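PDB 4IUY: short chain dehydrogenase/reductase from Acinetobacter baumannii, which probably catalyses NAD(P)(H)-dependent oxidation or reduction, as a Rossmann-fold enzyme of the short-chain dehydrogenase/reductase family. Local coordinates for residues V25-S36 with F47-A58; V86-L96 with A139-H150. All coordinates share one frame; numbering follows the deposited sequence.

In the fold
Contact 1 (25-36 with 47-58) and contact 2 (86-96 with 139-150) are both largely buried, but they occupy different layers of the Rossmann fold. Contact 1 lies within the parallel sheet, between adjacent strands of the first beta-alpha-beta unit, and is carried by main-chain hydrogen bonds with apolar side chains above and below. Contact 2 joins two helices flanking that sheet, and its bonds are made by side chains, chiefly R89, at an interface with a second subunit. The two lie about 16 Å apart between centres and touch directly: L31 packs on V147 and M95, C57 meets M95, and T33 meets V86.

Contact 1 (V25-S36 with F47-A58); sequences VKDKYILITGAS and FAKEGANIVICA
Strand 29-32 and strand 53-58 pair in parallel as the two strands of the opening beta-alpha-beta crossover of the Rossmann fold, joined through helix 38-49. The segment axes approach to 4.7 Å at 19°, and the bridges run in register from Y29-N53 to I32-I56. The ladder opens with N53 N donating to K28 O. I30 and I32 then bond to strand 53-58 through both N and O: I30 N donates to N53 O and I30 O accepts from V55 N, then I32 N reaches V55 O at 2.8 Å and I32 O takes C57 N. Beyond the bridges, A35 N closes on C57 O at 3.0 Å.

Before the strands, D27 N, in the type II turn V25-K28, donates to G51 O at 2.9 Å in a nearly straight bond. G51, at positive phi, is the C-prime residue of a Schellman motif ending the helix, so the turn docks on the helix terminus. N53 lies across the Y29 ring: its CB stands 3.5 Å from the ring centroid, 17° off the normal, a CH-pi contact. With CG anti to its carbonyl carbon (chi1 -57°), N53 also brings ND2 within 3.2 Å of D27 O, a weak bond, while OD1 accepts from Q78 N. On that side of the sheet L31 CD1 packs on V55 CG1 at 3.5 Å. On the other, I30 CG1 meets F47 CD1 at 3.7 Å and also A52 CB, and A35 CB abuts I56 CB.

Both strands have further neighbours in the sheet. Strand 108-111 bonds to Y29, L31 and T33, strand 79-83 packs V55 and C57 against F82, and helix 65-75 meets I56 through L67.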
loop_
_atom_site.group_PDB
_atom_site.type_symbol
_atom_site.label_atom_id
_atom_site.label_comp_id
_atom_site.label_asym_id
_atom_site.label_seq_id
_atom_site.Cartn_x
_atom_site.Cartn_y
_atom_site.Cartn_z
ATOM N N VAL D 25 -28.102 -8.505 -13.040
ATOM C CA VAL D 25 -27.528 -7.997 -14.285
ATOM C C VAL D 25 -28.421 -8.372 -15.465
ATOM O O VAL D 25 -28.034 -8.211 -16.631
ATOM C CB VAL D 25 -26.076 -8.500 -14.522
ATOM C CG1 VAL D 25 -25.159 -8.006 -13.372
ATOM C CG2 VAL D 25 -26.018 -10.003 -14.640
ATOM N N LYS D 26 -29.631 -8.833 -15.169
ATOM C CA LYS D 26 -30.545 -9.201 -16.252
ATOM C C LYS D 26 -30.787 -8.044 -17.228
ATOM O O LYS D 26 -31.031 -6.926 -16.813
ATOM C CB LYS D 26 -31.883 -9.701 -15.715
ATOM C CG LYS D 26 -32.706 -10.357 -16.802
ATOM C CD LYS D 26 -33.939 -11.058 -16.271
ATOM C CE LYS D 26 -34.673 -11.786 -17.395
ATOM N NZ LYS D 26 -35.275 -10.830 -18.380
ATOM N N ASP D 27 -30.650 -8.344 -18.519
ATOM C CA ASP D 27 -30.885 -7.423 -19.643
ATOM C C ASP D 27 -29.826 -6.342 -19.847
ATOM O O ASP D 27 -29.907 -5.552 -20.783
ATOM C CB ASP D 27 -32.276 -6.785 -19.559
ATOM C CG ASP D 27 -33.382 -7.809 -19.598
ATOM O OD1 ASP D 27 -33.325 -8.731 -20.445
ATOM O OD2 ASP D 27 -34.297 -7.705 -18.756
ATOM N N LYS D 28 -28.839 -6.295 -18.965
ATOM C CA LYS D 28 -27.718 -5.377 -19.148
ATOM C C LYS D 28 -26.930 -5.831 -20.370
ATOM O O LYS D 28 -27.075 -6.972 -20.834
ATOM C CB LYS D 28 -26.807 -5.357 -17.913
ATOM C CG LYS D 28 -27.424 -4.732 -16.666
ATOM C CD LYS D 28 -26.425 -4.731 -15.491
ATOM C CE LYS D 28 -27.025 -4.218 -14.176
ATOM N NZ LYS D 28 -27.450 -2.771 -14.221
ATOM N N TYR D 29 -26.131 -4.929 -20.920
ATOM C CA TYR D 29 -25.181 -5.318 -21.939
ATOM C C TYR D 29 -23.776 -5.261 -21.360
ATOM O O TYR D 29 -23.331 -4.220 -20.845
ATOM C CB TYR D 29 -25.329 -4.456 -23.202
ATOM C CG TYR D 29 -26.483 -4.875 -24.113
ATOM C CD1 TYR D 29 -26.247 -5.663 -25.239
ATOM C CD2 TYR D 29 -27.789 -4.459 -23.876
ATOM C CE1 TYR D 29 -27.276 -6.046 -26.088
ATOM C CE2 TYR D 29 -28.840 -4.829 -24.738
ATOM C CZ TYR D 29 -28.572 -5.633 -25.843
ATOM O OH TYR D 29 -29.588 -6.038 -26.714
ATOM N N ILE D 30 -23.102 -6.405 -21.402
ATOM C CA ILE D 30 -21.748 -6.533 -20.899
ATOM C C ILE D 30 -20.733 -6.595 -22.047
ATOM O O ILE D 30 -20.796 -7.491 -22.889
ATOM C CB ILE D 30 -21.589 -7.816 -20.072
ATOM C CG1 ILE D 30 -22.778 -8.012 -19.121
ATOM C CG2 ILE D 30 -20.252 -7.775 -19.305
ATOM C CD1 ILE D 30 -22.936 -6.920 -18.065
ATOM N N LEU D 31 -19.805 -5.643 -22.093
ATOM C CA LEU D 31 -18.753 -5.665 -23.107
ATOM C C LEU D 31 -17.497 -6.311 -22.529
ATOM O O LEU D 31 -16.979 -5.869 -21.514
ATOM C CB LEU D 31 -18.440 -4.264 -23.630
ATOM C CG LEU D 31 -17.276 -4.106 -24.622
ATOM C CD1 LEU D 31 -17.387 -5.091 -25.785
ATOM C CD2 LEU D 31 -17.265 -2.688 -25.182
ATOM N N ILE D 32 -17.041 -7.379 -23.165
ATOM C CA ILE D 32 -15.909 -8.155 -22.687
ATOM C C ILE D 32 -14.819 -8.184 -23.733
ATOM O O ILE D 32 -15.021 -8.746 -24.807
ATOM C CB ILE D 32 -16.331 -9.602 -22.374
ATOM C CG1 ILE D 32 -17.504 -9.586 -21.392
ATOM C CG2 ILE D 32 -15.151 -10.423 -21.808
ATOM C CD1 ILE D 32 -18.183 -10.925 -21.240
ATOM N N THR D 33 -13.679 -7.555 -23.434
ATOM C CA THR D 33 -12.522 -7.645 -24.322
ATOM C C THR D 33 -11.701 -8.884 -23.971
ATOM O O THR D 33 -11.778 -9.406 -22.858
ATOM C CB THR D 33 -11.630 -6.404 -24.195
ATOM O OG1 THR D 33 -11.034 -6.390 -22.885
ATOM C CG2 THR D 33 -12.448 -5.115 -24.406
ATOM N N GLY D 34 -10.852 -9.314 -24.892
ATOM C CA GLY D 34 -10.061 -10.504 -24.662
ATOM C C GLY D 34 -10.939 -11.733 -24.459
ATOM O O GLY D 34 -10.591 -12.625 -23.697
ATOM N N ALA D 35 -12.076 -11.782 -25.147
ATOM C CA ALA D 35 -13.070 -12.826 -24.911
ATOM C C ALA D 35 -12.630 -14.220 -25.350
ATOM O O ALA D 35 -13.242 -15.214 -24.964
ATOM C CB ALA D 35 -14.377 -12.473 -25.575
ATOM N N SER D 36 -11.557 -14.305 -26.126
ATOM C CA SER D 36 -11.191 -15.594 -26.687
ATOM C C SER D 36 -10.413 -16.504 -25.736
ATOM O O SER D 36 -10.337 -17.705 -25.982
ATOM C CB SER D 36 -10.419 -15.413 -27.992
ATOM O OG SER D 36 -9.207 -14.731 -27.747
ATOM N N PHE D 47 -22.108 -14.009 -17.226
ATOM C CA PHE D 47 -23.115 -12.949 -17.346
ATOM C C PHE D 47 -24.349 -13.407 -18.162
ATOM O O PHE D 47 -25.478 -13.057 -17.830
ATOM C CB PHE D 47 -22.498 -11.642 -17.878
ATOM C CG PHE D 47 -21.741 -10.860 -16.813
ATOM C CD1 PHE D 47 -22.399 -9.938 -16.014
ATOM C CD2 PHE D 47 -20.396 -11.103 -16.568
ATOM C CE1 PHE D 47 -21.727 -9.243 -15.020
ATOM C CE2 PHE D 47 -19.711 -10.412 -15.571
ATOM C CZ PHE D 47 -20.380 -9.483 -14.789
ATOM N N ALA D 48 -24.133 -14.237 -19.176
ATOM C CA ALA D 48 -25.247 -14.787 -19.959
ATOM C C ALA D 48 -26.141 -15.666 -19.083
ATOM O O ALA D 48 -27.355 -15.557 -19.124
ATOM C CB ALA D 48 -24.724 -15.592 -21.153
ATOM N N LYS D 49 -25.521 -16.504 -18.256
ATOM C CA LYS D 49 -26.264 -17.346 -17.331
ATOM C C LYS D 49 -27.092 -16.488 -16.373
ATOM O O LYS D 49 -28.196 -16.866 -15.997
ATOM C CB LYS D 49 -25.283 -18.230 -16.574
ATOM C CG LYS D 49 -25.817 -19.519 -15.994
ATOM C CD LYS D 49 -24.821 -20.004 -14.966
ATOM C CE LYS D 49 -23.382 -19.875 -15.523
ATOM N NZ LYS D 49 -22.322 -19.975 -14.474
ATOM N N GLU D 50 -26.578 -15.312 -16.022
ATOM C CA GLU D 50 -27.307 -14.394 -15.148
ATOM C C GLU D 50 -28.305 -13.504 -15.926
ATOM O O GLU D 50 -28.797 -12.507 -15.395
ATOM C CB GLU D 50 -26.338 -13.530 -14.320
ATOM C CG GLU D 50 -25.522 -14.338 -13.316
ATOM C CD GLU D 50 -26.424 -15.099 -12.365
ATOM O OE1 GLU D 50 -27.363 -14.475 -11.830
ATOM O OE2 GLU D 50 -26.236 -16.329 -12.201
ATOM N N GLY D 51 -28.567 -13.854 -17.191
ATOM C CA GLY D 51 -29.585 -13.180 -17.991
ATOM C C GLY D 51 -29.147 -11.877 -18.642
ATOM O O GLY D 51 -29.972 -11.109 -19.099
ATOM N N ALA D 52 -27.845 -11.621 -18.683
ATOM C CA ALA D 52 -27.318 -10.401 -19.295
ATOM C C ALA D 52 -26.958 -10.637 -20.762
ATOM O O ALA D 52 -26.546 -11.740 -21.147
ATOM C CB ALA D 52 -26.077 -9.893 -18.520
ATOM N N ASN D 53 -27.091 -9.587 -21.563
ATOM C CA ASN D 53 -26.676 -9.634 -22.954
ATOM C C ASN D 53 -25.164 -9.455 -23.117
ATOM O O ASN D 53 -24.527 -8.765 -22.346
ATOM C CB ASN D 53 -27.446 -8.587 -23.770
ATOM C CG ASN D 53 -28.946 -8.772 -23.666
ATOM O OD1 ASN D 53 -29.487 -9.796 -24.090
ATOM N ND2 ASN D 53 -29.624 -7.792 -23.091
ATOM N N ILE D 54 -24.604 -10.050 -24.159
ATOM C CA ILE D 54 -23.161 -10.215 -24.257
ATOM C C ILE D 54 -22.572 -9.555 -25.507
ATOM O O ILE D 54 -23.030 -9.799 -26.618
ATOM C CB ILE D 54 -22.812 -11.742 -24.281
ATOM C CG1 ILE D 54 -23.270 -12.404 -22.986
ATOM C CG2 ILE D 54 -21.337 -11.965 -24.459
ATOM C CD1 ILE D 54 -22.655 -11.750 -21.754
ATOM N N VAL D 55 -21.577 -8.695 -25.318
ATOM C CA VAL D 55 -20.759 -8.223 -26.440
ATOM C C VAL D 55 -19.314 -8.697 -26.263
ATOM O O VAL D 55 -18.622 -8.312 -25.314
ATOM C CB VAL D 55 -20.764 -6.693 -26.583
ATOM C CG1 VAL D 55 -19.941 -6.296 -27.825
ATOM C CG2 VAL D 55 -22.185 -6.175 -26.701
ATOM N N ILE D 56 -18.859 -9.561 -27.150
ATOM C CA ILE D 56 -17.524 -10.118 -26.991
ATOM C C ILE D 56 -16.634 -9.735 -28.152
ATOM O O ILE D 56 -17.075 -9.684 -29.313
ATOM C CB ILE D 56 -17.564 -11.642 -26.854
ATOM C CG1 ILE D 56 -18.550 -12.253 -27.845
ATOM C CG2 ILE D 56 -17.975 -12.032 -25.437
ATOM C CD1 ILE D 56 -18.559 -13.744 -27.819
ATOM N N CYS D 57 -15.387 -9.403 -27.847
ATOM C CA CYS D 57 -14.439 -9.215 -28.933
ATOM C C CYS D 57 -13.067 -9.805 -28.687
ATOM O O CYS D 57 -12.685 -10.070 -27.547
ATOM C CB CYS D 57 -14.381 -7.754 -29.399
ATOM S SG CYS D 57 -14.475 -6.496 -28.181
ATOM N N ALA D 58 -12.378 -10.085 -29.792
ATOM C CA ALA D 58 -11.028 -10.640 -29.784
ATOM C C ALA D 58 -10.420 -10.367 -31.164
ATOM O O ALA D 58 -11.127 -9.906 -32.062
ATOM C CB ALA D 58 -11.079 -12.138 -29.497
HETATM O O HOH W 1 -29.183 -11.243 -12.799
HETATM O O HOH W 2 -32.476 -8.113 -22.872
HETATM O O HOH W 3 -32.253 -11.490 -20.551
#

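Contact 2 (V86-L96 with A139-H150); sequences VNDRSAVKDML and APWQCAQEVVQH
R89 reaches across from helix 89-96 with its guanidinium edge turned to helix 139-150. CG lies anti to the backbone N (chi1 178°) and the chain bends at chi3, which brings NH1 and NH2 end-on to Q145 OE1, each at 2.9 Å. NH1 also forms a salt bridge with E146 OE2 at 2.8 Å; the oxygen lies in the guanidinium plane and uses its anti lone pair, although the carboxylate is turned steeply from that plane. Q142 CG covers one guanidinium face, and W141 CZ3 comes to the edge 3.4 Å from NH2, the two planes nearly perpendicular. R89 is thus a knob among W141, Q142, Q145 and E146, and E146 answers as a knob among R89, V92, K93 and L96. These are neighbouring helices of the Rossmann fold's alpha layer, their segment axes 9.7 Å apart at 29°. The second subunit completes the polar cluster: D126 of that subunit forms a salt bridge with R89 NH2 and accepts from Q142 NE2, its F121 and Y124 carbonyls take Q145 NE2, and its W129 stacks on W141. Further along, L96 CD1 fits against E146 CB and V147 CG2, both at 3.8 Å, while L96 CD2 sits over the centre of the H150 ring, 4.2 Å from the centroid and 10° off the normal. E100 and I106 N hold that imidazole through ND1 and NE2.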
loop_
_atom_site.group_PDB
_atom_site.type_symbol
_atom_site.label_atom_id
_atom_site.label_comp_id
_atom_site.label_asym_id
_atom_site.label_seq_id
_atom_site.Cartn_x
_atom_site.Cartn_y
_atom_site.Cartn_z
ATOM N N VAL D 86 -7.331 -4.836 -29.868
ATOM C CA VAL D 86 -7.671 -3.981 -28.727
ATOM C C VAL D 86 -6.867 -2.669 -28.713
ATOM O O VAL D 86 -7.267 -1.709 -28.058
ATOM C CB VAL D 86 -7.530 -4.717 -27.355
ATOM C CG1 VAL D 86 -8.892 -4.929 -26.713
ATOM C CG2 VAL D 86 -6.794 -6.037 -27.510
ATOM N N ASN D 87 -5.759 -2.630 -29.455
ATOM C CA ASN D 87 -4.937 -1.420 -29.594
ATOM C C ASN D 87 -5.373 -0.445 -30.679
ATOM O O ASN D 87 -4.811 0.649 -30.799
ATOM C CB ASN D 87 -3.482 -1.804 -29.815
ATOM C CG ASN D 87 -2.802 -2.206 -28.522
ATOM O OD1 ASN D 87 -2.460 -1.344 -27.705
ATOM N ND2 ASN D 87 -2.642 -3.518 -28.308
ATOM N N ASP D 88 -6.366 -0.865 -31.466
ATOM C CA ASP D 88 -6.943 -0.080 -32.555
ATOM C C ASP D 88 -8.135 0.733 -32.034
ATOM O O ASP D 88 -9.259 0.227 -31.930
ATOM C CB ASP D 88 -7.380 -1.052 -33.666
ATOM C CG ASP D 88 -7.804 -0.364 -34.946
ATOM O OD1 ASP D 88 -8.153 0.830 -34.917
ATOM O OD2 ASP D 88 -7.780 -1.038 -36.001
ATOM N N ARG D 89 -7.884 2.001 -31.724
ATOM C CA ARG D 89 -8.919 2.869 -31.166
ATOM C C ARG D 89 -10.113 3.072 -32.119
ATOM O O ARG D 89 -11.266 3.126 -31.677
ATOM C CB ARG D 89 -8.351 4.223 -30.770
ATOM C CG ARG D 89 -9.413 5.157 -30.242
ATOM C CD ARG D 89 -8.910 6.582 -30.073
ATOM N NE ARG D 89 -7.867 6.689 -29.054
ATOM C CZ ARG D 89 -8.097 6.834 -27.755
ATOM N NH1 ARG D 89 -9.339 6.827 -27.287
ATOM N NH2 ARG D 89 -7.080 6.948 -26.916
ATOM N N SER D 90 -9.831 3.251 -33.404
ATOM C CA SER D 90 -10.898 3.473 -34.375
ATOM C C SER D 90 -11.783 2.233 -34.542
ATOM O O SER D 90 -12.993 2.353 -34.744
ATOM C CB SER D 90 -10.343 3.957 -35.721
ATOM O OG SER D 90 -9.518 2.973 -36.311
ATOM N N ALA D 91 -11.185 1.048 -34.426
ATOM C CA ALA D 91 -11.954 -0.191 -34.487
ATOM C C ALA D 91 -12.915 -0.289 -33.293
ATOM O O ALA D 91 -14.068 -0.691 -33.428
ATOM C CB ALA D 91 -11.035 -1.385 -34.551
ATOM N N VAL D 92 -12.438 0.089 -32.119
ATOM C CA VAL D 92 -13.285 0.098 -30.939
ATOM C C VAL D 92 -14.424 1.111 -31.095
ATOM O O VAL D 92 -15.582 0.823 -30.805
ATOM C CB VAL D 92 -12.451 0.416 -29.686
ATOM C CG1 VAL D 92 -13.346 0.552 -28.460
ATOM C CG2 VAL D 92 -11.397 -0.675 -29.480
ATOM N N LYS D 93 -14.071 2.299 -31.562
ATOM C CA LYS D 93 -15.013 3.379 -31.806
ATOM C C LYS D 93 -16.086 2.960 -32.814
ATOM O O LYS D 93 -17.273 3.218 -32.604
ATOM C CB LYS D 93 -14.255 4.610 -32.300
ATOM C CG LYS D 93 -15.047 5.896 -32.249
ATOM C CD LYS D 93 -14.102 7.091 -32.381
ATOM C CE LYS D 93 -14.856 8.320 -32.812
ATOM N NZ LYS D 93 -15.977 8.592 -31.862
ATOM N N ASP D 94 -15.658 2.298 -33.890
ATOM C CA ASP D 94 -16.571 1.784 -34.907
ATOM C C ASP D 94 -17.515 0.724 -34.341
ATOM O O ASP D 94 -18.709 0.720 -34.651
ATOM C CB ASP D 94 -15.803 1.215 -36.105
ATOM C CG ASP D 94 -15.054 2.287 -36.883
ATOM O OD1 ASP D 94 -15.503 3.454 -36.866
ATOM O OD2 ASP D 94 -14.009 1.965 -37.499
HETATM N N MSE D 95 -16.987 -0.169 -33.504
HETATM C CA MSE D 95 -17.848 -1.138 -32.843
HETATM C C MSE D 95 -18.932 -0.454 -32.019
HETATM O O MSE D 95 -20.113 -0.801 -32.126
HETATM C CB MSE D 95 -17.050 -2.076 -31.941
HETATM C CG MSE D 95 -17.906 -2.720 -30.861
HETATM SE SE MSE D 95 -16.892 -3.967 -29.787
HETATM C CE MSE D 95 -15.736 -2.695 -28.851
ATOM N N LEU D 96 -18.537 0.516 -31.195
ATOM C CA LEU D 96 -19.519 1.213 -30.373
ATOM C C LEU D 96 -20.575 1.930 -31.223
ATOM O O LEU D 96 -21.771 1.844 -30.913
ATOM C CB LEU D 96 -18.844 2.140 -29.361
ATOM C CG LEU D 96 -18.041 1.331 -28.328
ATOM C CD1 LEU D 96 -17.150 2.213 -27.436
ATOM C CD2 LEU D 96 -18.964 0.441 -27.473
ATOM N N ALA D 139 -4.376 -0.185 -24.087
ATOM C CA ALA D 139 -5.658 -0.584 -24.664
ATOM C C ALA D 139 -6.860 -0.451 -23.723
ATOM O O ALA D 139 -7.879 0.119 -24.120
ATOM C CB ALA D 139 -5.584 -1.971 -25.286
ATOM N N PRO D 140 -6.754 -0.975 -22.481
ATOM C CA PRO D 140 -7.875 -0.807 -21.548
ATOM C C PRO D 140 -8.214 0.663 -21.339
ATOM O O PRO D 140 -9.398 0.993 -21.185
ATOM C CB PRO D 140 -7.344 -1.427 -20.248
ATOM C CG PRO D 140 -6.277 -2.348 -20.676
ATOM C CD PRO D 140 -5.666 -1.786 -21.888
ATOM N N TRP D 141 -7.194 1.520 -21.321
ATOM C CA TRP D 141 -7.402 2.959 -21.223
ATOM C C TRP D 141 -8.168 3.507 -22.444
ATOM O O TRP D 141 -9.150 4.233 -22.293
ATOM C CB TRP D 141 -6.068 3.691 -21.017
ATOM C CG TRP D 141 -6.132 5.186 -21.250
ATOM C CD1 TRP D 141 -6.641 6.131 -20.407
ATOM C CD2 TRP D 141 -5.654 5.893 -22.404
ATOM N NE1 TRP D 141 -6.517 7.383 -20.970
ATOM C CE2 TRP D 141 -5.909 7.263 -22.190
ATOM C CE3 TRP D 141 -5.028 5.501 -23.589
ATOM C CZ2 TRP D 141 -5.570 8.252 -23.132
ATOM C CZ3 TRP D 141 -4.695 6.475 -24.528
ATOM C CH2 TRP D 141 -4.968 7.841 -24.291
ATOM N N GLN D 142 -7.720 3.150 -23.643
ATOM C CA GLN D 142 -8.423 3.526 -24.881
ATOM C C GLN D 142 -9.883 3.071 -24.863
ATOM O O GLN D 142 -10.805 3.868 -25.136
ATOM C CB GLN D 142 -7.732 2.922 -26.109
ATOM C CG GLN D 142 -6.323 3.445 -26.399
ATOM C CD GLN D 142 -5.573 2.595 -27.442
ATOM O OE1 GLN D 142 -5.400 1.379 -27.267
ATOM N NE2 GLN D 142 -5.101 3.239 -28.504
ATOM N N CYS D 143 -10.092 1.798 -24.531
ATOM C CA CYS D 143 -11.447 1.242 -24.508
ATOM C C CYS D 143 -12.314 1.967 -23.500
ATOM O O CYS D 143 -13.476 2.260 -23.774
ATOM C CB CYS D 143 -11.442 -0.256 -24.194
ATOM S SG CYS D 143 -10.709 -1.223 -25.486
ATOM N N ALA D 144 -11.748 2.233 -22.330
ATOM C CA ALA D 144 -12.478 2.949 -21.294
ATOM C C ALA D 144 -12.892 4.316 -21.821
ATOM O O ALA D 144 -14.052 4.704 -21.716
ATOM C CB ALA D 144 -11.616 3.102 -20.000
ATOM N N GLN D 145 -11.942 5.038 -22.400
ATOM C CA GLN D 145 -12.262 6.344 -22.957
ATOM C C GLN D 145 -13.425 6.238 -23.938
ATOM O O GLN D 145 -14.398 6.985 -23.831
ATOM C CB GLN D 145 -11.060 6.974 -23.667
ATOM C CG GLN D 145 -10.062 7.675 -22.769
ATOM C CD GLN D 145 -9.046 8.421 -23.600
ATOM O OE1 GLN D 145 -8.680 7.981 -24.692
ATOM N NE2 GLN D 145 -8.615 9.572 -23.116
ATOM N N GLU D 146 -13.332 5.299 -24.878
ATOM C CA GLU D 146 -14.363 5.199 -25.905
ATOM C C GLU D 146 -15.702 4.760 -25.325
ATOM O O GLU D 146 -16.717 5.345 -25.651
ATOM C CB GLU D 146 -13.930 4.285 -27.064
ATOM C CG GLU D 146 -12.697 4.765 -27.818
ATOM C CD GLU D 146 -12.878 6.147 -28.456
ATOM O OE1 GLU D 146 -14.010 6.500 -28.876
ATOM O OE2 GLU D 146 -11.872 6.886 -28.537
ATOM N N VAL D 147 -15.697 3.767 -24.444
ATOM C CA VAL D 147 -16.932 3.291 -23.818
ATOM C C VAL D 147 -17.594 4.362 -22.966
ATOM O O VAL D 147 -18.815 4.475 -22.918
ATOM C CB VAL D 147 -16.703 1.995 -22.996
ATOM C CG1 VAL D 147 -17.910 1.670 -22.115
ATOM C CG2 VAL D 147 -16.413 0.839 -23.935
ATOM N N VAL D 148 -16.784 5.150 -22.285
ATOM C CA VAL D 148 -17.308 6.274 -21.526
ATOM C C VAL D 148 -18.008 7.327 -22.395
ATOM O O VAL D 148 -19.100 7.817 -22.059
ATOM C CB VAL D 148 -16.199 6.908 -20.683
ATOM C CG1 VAL D 148 -16.552 8.358 -20.269
ATOM C CG2 VAL D 148 -15.888 6.008 -19.526
ATOM N N GLN D 149 -17.392 7.665 -23.521
ATOM C CA GLN D 149 -18.015 8.613 -24.439
ATOM C C GLN D 149 -19.385 8.096 -24.883
ATOM O O GLN D 149 -20.341 8.864 -24.973
ATOM C CB GLN D 149 -17.120 8.854 -25.660
ATOM C CG GLN D 149 -15.760 9.460 -25.342
ATOM C CD GLN D 149 -15.796 10.983 -25.234
ATOM O OE1 GLN D 149 -16.866 11.589 -25.170
ATOM N NE2 GLN D 149 -14.623 11.606 -25.239
ATOM N N HIS D 150 -19.450 6.795 -25.166
ATOM C CA HIS D 150 -20.675 6.096 -25.591
ATOM C C HIS D 150 -21.735 6.124 -24.488
ATOM O O HIS D 150 -22.879 6.485 -24.716
ATOM C CB HIS D 150 -20.261 4.688 -26.004
ATOM C CG HIS D 150 -21.374 3.702 -26.145
ATOM N ND1 HIS D 150 -21.967 3.418 -27.356
ATOM C CD2 HIS D 150 -21.956 2.883 -25.239
ATOM C CE1 HIS D 150 -22.887 2.486 -27.182
ATOM N NE2 HIS D 150 -22.907 2.149 -25.904
#